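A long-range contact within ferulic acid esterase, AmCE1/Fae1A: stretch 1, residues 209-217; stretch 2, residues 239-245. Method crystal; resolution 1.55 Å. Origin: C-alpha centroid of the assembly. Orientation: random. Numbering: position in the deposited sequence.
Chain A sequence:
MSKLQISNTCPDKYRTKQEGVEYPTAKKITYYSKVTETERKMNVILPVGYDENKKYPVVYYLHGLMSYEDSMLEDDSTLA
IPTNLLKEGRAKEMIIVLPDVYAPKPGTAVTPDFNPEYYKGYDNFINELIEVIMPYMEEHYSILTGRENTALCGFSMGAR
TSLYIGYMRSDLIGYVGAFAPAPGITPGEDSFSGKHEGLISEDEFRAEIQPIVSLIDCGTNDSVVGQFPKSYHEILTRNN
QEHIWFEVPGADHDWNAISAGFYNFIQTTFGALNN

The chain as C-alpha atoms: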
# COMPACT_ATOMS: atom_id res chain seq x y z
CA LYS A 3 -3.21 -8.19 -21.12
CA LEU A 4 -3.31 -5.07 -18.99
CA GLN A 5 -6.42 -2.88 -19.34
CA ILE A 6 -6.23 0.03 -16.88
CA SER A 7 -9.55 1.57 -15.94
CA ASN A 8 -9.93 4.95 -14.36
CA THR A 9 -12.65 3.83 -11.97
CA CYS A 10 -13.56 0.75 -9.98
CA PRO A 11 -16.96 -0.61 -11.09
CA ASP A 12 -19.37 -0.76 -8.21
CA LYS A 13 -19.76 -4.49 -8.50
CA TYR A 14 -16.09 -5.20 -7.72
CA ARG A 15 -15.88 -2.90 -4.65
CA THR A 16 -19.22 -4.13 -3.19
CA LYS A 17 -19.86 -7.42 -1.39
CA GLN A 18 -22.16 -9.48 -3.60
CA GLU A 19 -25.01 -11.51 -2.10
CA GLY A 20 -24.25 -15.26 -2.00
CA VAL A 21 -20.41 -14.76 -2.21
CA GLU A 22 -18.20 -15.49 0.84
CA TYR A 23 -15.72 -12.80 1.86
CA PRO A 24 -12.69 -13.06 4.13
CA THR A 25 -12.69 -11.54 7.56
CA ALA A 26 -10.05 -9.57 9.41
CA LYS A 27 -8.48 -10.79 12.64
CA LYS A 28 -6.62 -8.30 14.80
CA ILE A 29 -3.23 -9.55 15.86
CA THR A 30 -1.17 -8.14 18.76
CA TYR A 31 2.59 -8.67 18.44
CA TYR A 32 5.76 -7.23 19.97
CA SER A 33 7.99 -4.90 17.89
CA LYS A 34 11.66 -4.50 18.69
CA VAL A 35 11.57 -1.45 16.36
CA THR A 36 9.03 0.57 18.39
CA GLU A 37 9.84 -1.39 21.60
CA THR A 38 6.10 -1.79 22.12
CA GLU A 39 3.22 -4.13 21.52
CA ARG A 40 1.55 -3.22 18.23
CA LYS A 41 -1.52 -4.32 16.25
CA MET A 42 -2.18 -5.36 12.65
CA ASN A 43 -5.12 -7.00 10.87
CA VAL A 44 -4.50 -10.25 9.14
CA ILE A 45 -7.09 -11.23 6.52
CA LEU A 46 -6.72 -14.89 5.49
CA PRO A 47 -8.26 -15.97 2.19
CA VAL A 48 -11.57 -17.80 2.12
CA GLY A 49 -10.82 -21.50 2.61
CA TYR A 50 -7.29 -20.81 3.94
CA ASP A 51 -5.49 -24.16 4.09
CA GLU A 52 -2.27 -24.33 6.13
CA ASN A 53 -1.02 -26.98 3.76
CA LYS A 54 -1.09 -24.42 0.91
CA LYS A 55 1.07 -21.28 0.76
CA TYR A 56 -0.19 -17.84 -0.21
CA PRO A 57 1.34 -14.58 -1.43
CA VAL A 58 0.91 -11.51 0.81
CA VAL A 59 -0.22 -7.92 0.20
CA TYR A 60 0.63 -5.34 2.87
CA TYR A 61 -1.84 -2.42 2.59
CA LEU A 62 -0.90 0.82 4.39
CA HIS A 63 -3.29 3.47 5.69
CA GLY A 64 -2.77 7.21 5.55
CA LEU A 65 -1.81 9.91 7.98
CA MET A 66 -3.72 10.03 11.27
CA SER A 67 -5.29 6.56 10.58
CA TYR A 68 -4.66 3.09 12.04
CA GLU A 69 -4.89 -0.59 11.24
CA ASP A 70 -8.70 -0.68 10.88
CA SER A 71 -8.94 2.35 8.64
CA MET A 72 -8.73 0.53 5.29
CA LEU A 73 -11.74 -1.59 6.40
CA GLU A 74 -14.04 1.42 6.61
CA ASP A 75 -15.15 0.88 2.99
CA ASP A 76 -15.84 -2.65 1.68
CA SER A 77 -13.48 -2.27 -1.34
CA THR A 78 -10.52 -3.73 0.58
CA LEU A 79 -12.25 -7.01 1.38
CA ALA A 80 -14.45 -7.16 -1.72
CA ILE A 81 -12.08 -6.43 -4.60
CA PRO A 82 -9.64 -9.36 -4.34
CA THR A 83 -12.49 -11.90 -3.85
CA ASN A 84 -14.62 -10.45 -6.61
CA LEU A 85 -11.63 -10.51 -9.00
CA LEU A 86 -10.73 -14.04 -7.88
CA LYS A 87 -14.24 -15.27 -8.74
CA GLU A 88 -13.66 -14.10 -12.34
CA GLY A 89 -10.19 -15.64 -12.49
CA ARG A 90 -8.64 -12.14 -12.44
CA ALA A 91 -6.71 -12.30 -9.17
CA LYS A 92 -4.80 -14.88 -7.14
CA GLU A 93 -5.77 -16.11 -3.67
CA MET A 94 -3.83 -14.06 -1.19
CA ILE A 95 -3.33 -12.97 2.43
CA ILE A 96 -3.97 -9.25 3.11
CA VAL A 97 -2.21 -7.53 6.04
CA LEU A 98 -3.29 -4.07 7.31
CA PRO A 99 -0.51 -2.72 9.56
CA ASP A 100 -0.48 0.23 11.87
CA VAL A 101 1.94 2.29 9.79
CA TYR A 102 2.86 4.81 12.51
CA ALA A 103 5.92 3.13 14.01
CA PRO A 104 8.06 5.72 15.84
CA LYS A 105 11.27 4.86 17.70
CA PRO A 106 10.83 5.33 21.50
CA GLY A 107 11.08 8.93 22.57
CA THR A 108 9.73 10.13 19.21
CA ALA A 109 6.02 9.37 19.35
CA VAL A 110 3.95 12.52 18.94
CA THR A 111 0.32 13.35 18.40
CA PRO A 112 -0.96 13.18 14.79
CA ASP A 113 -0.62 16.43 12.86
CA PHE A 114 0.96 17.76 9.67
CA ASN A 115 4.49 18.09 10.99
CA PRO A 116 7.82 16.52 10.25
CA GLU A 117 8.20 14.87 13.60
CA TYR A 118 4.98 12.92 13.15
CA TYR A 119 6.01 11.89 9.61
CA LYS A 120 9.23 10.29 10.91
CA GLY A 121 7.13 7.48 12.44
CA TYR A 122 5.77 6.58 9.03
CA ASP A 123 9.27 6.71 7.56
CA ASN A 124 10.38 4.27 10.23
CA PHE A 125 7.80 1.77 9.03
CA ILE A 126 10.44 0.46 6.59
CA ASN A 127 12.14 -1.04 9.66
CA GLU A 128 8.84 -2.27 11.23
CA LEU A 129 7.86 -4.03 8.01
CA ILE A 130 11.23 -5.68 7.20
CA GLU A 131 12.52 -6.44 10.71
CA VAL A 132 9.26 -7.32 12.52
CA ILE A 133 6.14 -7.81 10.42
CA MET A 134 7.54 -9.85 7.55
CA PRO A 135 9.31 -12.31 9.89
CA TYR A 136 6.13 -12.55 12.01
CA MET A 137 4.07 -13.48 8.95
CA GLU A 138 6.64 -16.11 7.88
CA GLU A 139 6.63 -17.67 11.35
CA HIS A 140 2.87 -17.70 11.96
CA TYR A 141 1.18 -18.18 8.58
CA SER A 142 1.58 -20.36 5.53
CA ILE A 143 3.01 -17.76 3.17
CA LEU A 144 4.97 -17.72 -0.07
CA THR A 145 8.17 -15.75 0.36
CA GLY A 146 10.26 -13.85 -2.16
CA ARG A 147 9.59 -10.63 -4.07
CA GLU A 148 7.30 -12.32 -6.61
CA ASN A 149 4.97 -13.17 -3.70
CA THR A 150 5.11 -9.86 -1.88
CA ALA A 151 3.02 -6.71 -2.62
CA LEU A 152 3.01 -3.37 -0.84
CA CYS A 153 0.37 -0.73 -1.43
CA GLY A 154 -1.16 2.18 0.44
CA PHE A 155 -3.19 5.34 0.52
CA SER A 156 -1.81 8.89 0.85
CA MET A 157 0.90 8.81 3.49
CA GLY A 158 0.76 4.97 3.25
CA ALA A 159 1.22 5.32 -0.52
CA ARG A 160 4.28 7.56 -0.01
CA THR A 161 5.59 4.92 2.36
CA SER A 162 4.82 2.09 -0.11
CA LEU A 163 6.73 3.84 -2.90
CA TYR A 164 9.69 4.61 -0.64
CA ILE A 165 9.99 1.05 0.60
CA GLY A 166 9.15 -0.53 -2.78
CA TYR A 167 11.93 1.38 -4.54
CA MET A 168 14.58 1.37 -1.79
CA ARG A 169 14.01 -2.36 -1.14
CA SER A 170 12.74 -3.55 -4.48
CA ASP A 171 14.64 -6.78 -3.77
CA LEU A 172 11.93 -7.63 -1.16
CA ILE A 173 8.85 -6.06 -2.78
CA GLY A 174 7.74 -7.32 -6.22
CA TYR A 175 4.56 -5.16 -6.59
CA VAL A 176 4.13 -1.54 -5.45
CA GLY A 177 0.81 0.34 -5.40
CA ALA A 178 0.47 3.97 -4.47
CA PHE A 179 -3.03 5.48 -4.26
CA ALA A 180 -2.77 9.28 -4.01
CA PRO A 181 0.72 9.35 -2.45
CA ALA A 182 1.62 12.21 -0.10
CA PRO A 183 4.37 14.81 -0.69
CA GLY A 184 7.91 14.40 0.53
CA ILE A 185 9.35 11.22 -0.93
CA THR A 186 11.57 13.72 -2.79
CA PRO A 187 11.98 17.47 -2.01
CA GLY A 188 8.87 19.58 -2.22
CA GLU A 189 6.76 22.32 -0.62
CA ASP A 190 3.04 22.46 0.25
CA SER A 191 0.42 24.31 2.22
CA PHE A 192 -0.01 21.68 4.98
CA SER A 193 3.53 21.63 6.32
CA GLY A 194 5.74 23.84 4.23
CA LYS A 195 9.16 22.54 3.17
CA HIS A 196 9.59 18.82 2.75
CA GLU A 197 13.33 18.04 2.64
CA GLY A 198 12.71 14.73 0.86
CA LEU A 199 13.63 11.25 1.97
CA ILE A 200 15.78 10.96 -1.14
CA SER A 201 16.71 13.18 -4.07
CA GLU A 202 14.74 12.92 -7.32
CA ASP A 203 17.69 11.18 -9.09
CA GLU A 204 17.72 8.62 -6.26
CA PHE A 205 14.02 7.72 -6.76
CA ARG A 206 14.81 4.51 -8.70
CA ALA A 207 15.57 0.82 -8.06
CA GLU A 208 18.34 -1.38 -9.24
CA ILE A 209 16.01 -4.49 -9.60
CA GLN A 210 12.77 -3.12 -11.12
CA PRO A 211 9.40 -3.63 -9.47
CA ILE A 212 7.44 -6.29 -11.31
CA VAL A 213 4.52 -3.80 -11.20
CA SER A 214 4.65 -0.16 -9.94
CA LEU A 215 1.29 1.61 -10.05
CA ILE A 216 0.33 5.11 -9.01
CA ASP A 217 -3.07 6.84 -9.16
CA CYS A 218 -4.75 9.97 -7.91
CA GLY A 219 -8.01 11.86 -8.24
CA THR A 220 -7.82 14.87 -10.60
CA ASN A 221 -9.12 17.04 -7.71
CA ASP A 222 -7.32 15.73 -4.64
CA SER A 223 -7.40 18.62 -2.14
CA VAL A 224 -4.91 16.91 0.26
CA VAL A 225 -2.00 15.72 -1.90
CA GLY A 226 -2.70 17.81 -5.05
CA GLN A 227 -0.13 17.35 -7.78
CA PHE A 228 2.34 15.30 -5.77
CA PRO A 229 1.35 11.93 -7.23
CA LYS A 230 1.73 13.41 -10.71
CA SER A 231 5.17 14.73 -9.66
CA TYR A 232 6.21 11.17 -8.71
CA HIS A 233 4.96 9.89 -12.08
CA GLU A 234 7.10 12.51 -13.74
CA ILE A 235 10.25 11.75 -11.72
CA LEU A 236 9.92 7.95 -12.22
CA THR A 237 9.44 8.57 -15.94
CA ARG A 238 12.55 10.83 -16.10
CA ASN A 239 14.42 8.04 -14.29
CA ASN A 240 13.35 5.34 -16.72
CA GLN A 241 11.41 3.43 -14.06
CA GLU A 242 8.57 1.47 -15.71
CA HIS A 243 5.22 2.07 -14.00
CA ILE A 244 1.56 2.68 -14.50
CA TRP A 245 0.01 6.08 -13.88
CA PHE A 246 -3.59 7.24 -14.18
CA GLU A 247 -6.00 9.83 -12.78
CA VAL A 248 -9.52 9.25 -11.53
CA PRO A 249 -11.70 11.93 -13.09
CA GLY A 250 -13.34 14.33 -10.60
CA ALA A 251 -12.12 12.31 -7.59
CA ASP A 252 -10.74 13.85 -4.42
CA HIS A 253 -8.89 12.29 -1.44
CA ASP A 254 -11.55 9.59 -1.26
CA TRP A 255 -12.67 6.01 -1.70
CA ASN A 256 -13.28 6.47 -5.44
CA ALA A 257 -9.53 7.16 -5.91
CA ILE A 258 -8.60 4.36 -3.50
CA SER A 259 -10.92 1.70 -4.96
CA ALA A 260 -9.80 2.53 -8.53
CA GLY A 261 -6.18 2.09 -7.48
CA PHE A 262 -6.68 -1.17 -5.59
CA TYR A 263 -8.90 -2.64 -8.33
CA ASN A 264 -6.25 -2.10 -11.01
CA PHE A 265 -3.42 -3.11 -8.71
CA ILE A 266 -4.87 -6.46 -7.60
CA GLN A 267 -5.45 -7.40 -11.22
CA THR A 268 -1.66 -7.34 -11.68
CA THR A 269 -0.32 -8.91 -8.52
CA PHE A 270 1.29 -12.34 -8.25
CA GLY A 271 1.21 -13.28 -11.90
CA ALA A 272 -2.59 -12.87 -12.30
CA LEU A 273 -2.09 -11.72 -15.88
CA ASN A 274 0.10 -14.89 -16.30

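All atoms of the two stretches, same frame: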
# COMPACT_ATOMS: atom_id res chain seq x y z
N ILE A 209 16.96 -3.47 -9.06
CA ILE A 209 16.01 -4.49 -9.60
C ILE A 209 14.61 -3.88 -9.69
O ILE A 209 14.11 -3.34 -8.70
CB ILE A 209 16.00 -5.86 -8.80
CG1 ILE A 209 14.96 -6.85 -9.42
CG2 ILE A 209 15.77 -5.68 -7.30
CD1 ILE A 209 15.22 -8.38 -8.92
N GLN A 210 14.02 -3.87 -10.90
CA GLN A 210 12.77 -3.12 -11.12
C GLN A 210 11.59 -3.79 -10.43
O GLN A 210 11.49 -5.02 -10.48
CB GLN A 210 12.44 -3.03 -12.63
CG GLN A 210 13.31 -2.00 -13.33
CD GLN A 210 13.09 -0.59 -12.77
OE1 GLN A 210 12.07 0.05 -13.05
NE2 GLN A 210 14.04 -0.12 -11.97
N PRO A 211 10.67 -3.00 -9.84
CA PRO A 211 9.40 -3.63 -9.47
C PRO A 211 8.80 -4.42 -10.61
O PRO A 211 8.88 -4.03 -11.81
CB PRO A 211 8.50 -2.41 -9.17
CG PRO A 211 9.42 -1.35 -8.70
CD PRO A 211 10.60 -1.54 -9.67
N ILE A 212 8.17 -5.55 -10.30
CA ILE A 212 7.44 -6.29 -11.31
C ILE A 212 6.25 -5.44 -11.82
O ILE A 212 5.97 -5.39 -13.02
CB ILE A 212 6.94 -7.65 -10.76
CG1 ILE A 212 8.16 -8.45 -10.24
CG2 ILE A 212 6.13 -8.45 -11.80
CD1 ILE A 212 7.79 -9.74 -9.41
N VAL A 213 5.57 -4.79 -10.88
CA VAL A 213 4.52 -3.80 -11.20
C VAL A 213 4.72 -2.62 -10.24
O VAL A 213 4.95 -2.82 -9.01
CB VAL A 213 3.10 -4.38 -11.02
CG1 VAL A 213 2.06 -3.29 -11.24
CG2 VAL A 213 2.85 -5.55 -11.94
N SER A 214 4.67 -1.39 -10.75
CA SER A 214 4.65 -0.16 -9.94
C SER A 214 3.46 0.61 -10.44
O SER A 214 3.36 0.82 -11.66
CB SER A 214 5.96 0.63 -10.14
OG SER A 214 5.81 1.87 -9.51
N LEU A 215 2.51 0.95 -9.57
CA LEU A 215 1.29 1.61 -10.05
C LEU A 215 1.00 2.77 -9.16
O LEU A 215 1.03 2.62 -7.94
CB LEU A 215 0.10 0.64 -10.02
CG LEU A 215 -1.29 1.17 -10.44
CD1 LEU A 215 -2.15 0.04 -11.06
CD2 LEU A 215 -2.08 1.87 -9.26
N ILE A 216 0.64 3.90 -9.76
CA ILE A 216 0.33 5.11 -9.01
C ILE A 216 -0.97 5.68 -9.58
O ILE A 216 -1.13 5.75 -10.82
CB ILE A 216 1.42 6.19 -9.18
CG1 ILE A 216 2.76 5.68 -8.73
CG2 ILE A 216 1.02 7.45 -8.37
CD1 ILE A 216 3.90 6.73 -9.01
N ASP A 217 -1.91 6.07 -8.68
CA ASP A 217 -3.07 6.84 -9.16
C ASP A 217 -3.35 8.01 -8.26
O ASP A 217 -2.69 8.20 -7.20
CB ASP A 217 -4.36 5.96 -9.38
CG ASP A 217 -5.22 5.74 -8.10
OD1 ASP A 217 -4.67 5.71 -7.01
OD2 ASP A 217 -6.47 5.61 -8.23
N ASN A 239 13.41 8.98 -14.76
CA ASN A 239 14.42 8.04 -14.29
C ASN A 239 14.32 6.70 -14.94
O ASN A 239 14.98 5.79 -14.52
CB ASN A 239 14.31 7.88 -12.78
CG ASN A 239 14.75 9.11 -12.02
OD1 ASN A 239 15.33 10.05 -12.57
ND2 ASN A 239 14.50 9.09 -10.71
N ASN A 240 13.49 6.59 -15.99
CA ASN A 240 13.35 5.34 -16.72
C ASN A 240 12.86 4.18 -15.89
O ASN A 240 13.32 3.02 -16.08
CB ASN A 240 14.69 4.97 -17.40
CG ASN A 240 15.13 5.98 -18.38
OD1 ASN A 240 16.03 6.82 -18.10
ND2 ASN A 240 14.50 5.96 -19.53
N GLN A 241 11.96 4.46 -14.95
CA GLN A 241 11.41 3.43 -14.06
C GLN A 241 10.04 3.08 -14.61
O GLN A 241 9.15 3.95 -14.58
CB GLN A 241 11.29 3.96 -12.59
CG GLN A 241 12.65 4.49 -12.06
CD GLN A 241 13.67 3.37 -11.95
OE1 GLN A 241 13.54 2.49 -11.07
NE2 GLN A 241 14.65 3.35 -12.87
N GLU A 242 9.85 1.87 -15.11
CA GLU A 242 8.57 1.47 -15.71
C GLU A 242 7.49 1.44 -14.63
O GLU A 242 7.72 0.92 -13.52
CB GLU A 242 8.65 0.09 -16.35
CG GLU A 242 9.48 -0.89 -15.53
CD GLU A 242 10.05 -2.07 -16.35
OE1 GLU A 242 10.11 -1.95 -17.60
OE2 GLU A 242 10.45 -3.09 -15.74
N HIS A 243 6.32 2.01 -14.95
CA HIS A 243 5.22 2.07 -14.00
C HIS A 243 3.96 2.47 -14.71
O HIS A 243 3.95 2.86 -15.92
CB HIS A 243 5.52 3.07 -12.86
CG HIS A 243 5.54 4.50 -13.36
ND1 HIS A 243 6.56 4.97 -14.17
CD2 HIS A 243 4.61 5.47 -13.28
CE1 HIS A 243 6.27 6.22 -14.52
NE2 HIS A 243 5.08 6.53 -14.03
N ILE A 244 2.86 2.30 -14.01
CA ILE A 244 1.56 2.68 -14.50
C ILE A 244 1.10 3.91 -13.76
O ILE A 244 1.22 3.94 -12.52
CB ILE A 244 0.56 1.55 -14.17
CG1 ILE A 244 0.95 0.28 -14.97
CG2 ILE A 244 -0.91 1.97 -14.40
CD1 ILE A 244 0.29 -1.04 -14.34
N TRP A 245 0.55 4.88 -14.49
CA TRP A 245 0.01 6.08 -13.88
C TRP A 245 -1.34 6.40 -14.50
O TRP A 245 -1.46 6.34 -15.74
CB TRP A 245 1.00 7.25 -14.10
CG TRP A 245 0.39 8.65 -14.01
CD1 TRP A 245 0.25 9.52 -15.05
CD2 TRP A 245 -0.10 9.37 -12.82
NE1 TRP A 245 -0.28 10.72 -14.63
CE2 TRP A 245 -0.53 10.65 -13.28
CE3 TRP A 245 -0.25 9.05 -11.47
CZ2 TRP A 245 -1.04 11.61 -12.44
CZ3 TRP A 245 -0.80 10.03 -10.60
CH2 TRP A 245 -1.17 11.29 -11.10
O HOH W 1 9.77 0.95 -11.79
O HOH W 2 7.61 -2.02 -13.34
O HOH W 3 9.88 -5.17 -14.08

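The contact is a short parallel pairing of two β-strands, tied directly by backbone hydrogen bonds at one end and held by a glutamine pair and bridging waters at the other, where the chains stand farther apart.

The strand part follows the standard rule for parallel neighbours: one residue supplies both its NH and its CO to the two residues flanking its partner. Here that residue is I244. Its N donates to the O of S214 at 2.8 Å, and its O accepts from the N of I216, also at 2.8 Å, so L215 sits opposite I244 with the CA atoms 4.6 Å apart. Two CA-H···O contacts fill in around this ladder, from L215 CA to I244 O at 3.4 Å and from W245 CA to I216 O at 3.3 Å. The next pair, I216 with W245, extends the register with CA atoms 5.0 Å apart.

Because side chains alternate along a strand, the two pairs lie on different faces of the sheet. L215 and I244 share one face, where L215 CD1 meets I244 CG2 at 4.1 Å. I244 packs against V213 as well; its CD1 lies 4.2 Å from V213 CG1 and 4.2 Å from L215 CD1. The β-branched V213 and I244 are at ease in extended backbone, and L215 suits its buried place as an aliphatic residue. On the other face I216 CG2 packs against W245 CE3 at 3.7 Å. With chi1 near 157° (t), the end of the W245 side chain comes nearer the first stretch, and CZ3 is 4.0 Å from D217 C. The long reach of the indole lets it touch both the I216 side chain and the D217 backbone.

S214 marks the change from ladder to looser contact. Its OG is 3.6 Å from H243 CB, and the buried hydroxyl is hydrogen-bonded elsewhere in the structure. H243 turns its imidazole to its own stretch: ND1 donates to Q241 O at 2.8 Å, bracing the approach to the strand.

Beyond this point the backbones diverge, and Q210 and Q241 have CA atoms 7.3 Å apart. Long amides span the gap. Q210 points its CB toward the other stretch and, with chi1 and chi2 both m, places NE2 2.8 Å from Q241 OE1 in a nearly linear hydrogen bond. Q241, also m, m, is held in turn by its NE2 donating to N239 O at 3.0 Å. An amide carries both donor and acceptor, so one side chain can be anchored at home while it receives a partner.

Waters complete the open end. One donates to Q210 OE1 at 2.8 Å and to E242 O at 2.7 Å; a second links P211 O to E242 O, and a third links P211 O to the carboxylate oxygen OE2 of E242. The carboxylate is well placed as an acceptor on this exposed side. In all, 557 Å² is buried, summed over both stretches; S214, L215 and I216 are buried, I244 and W245 partly exposed.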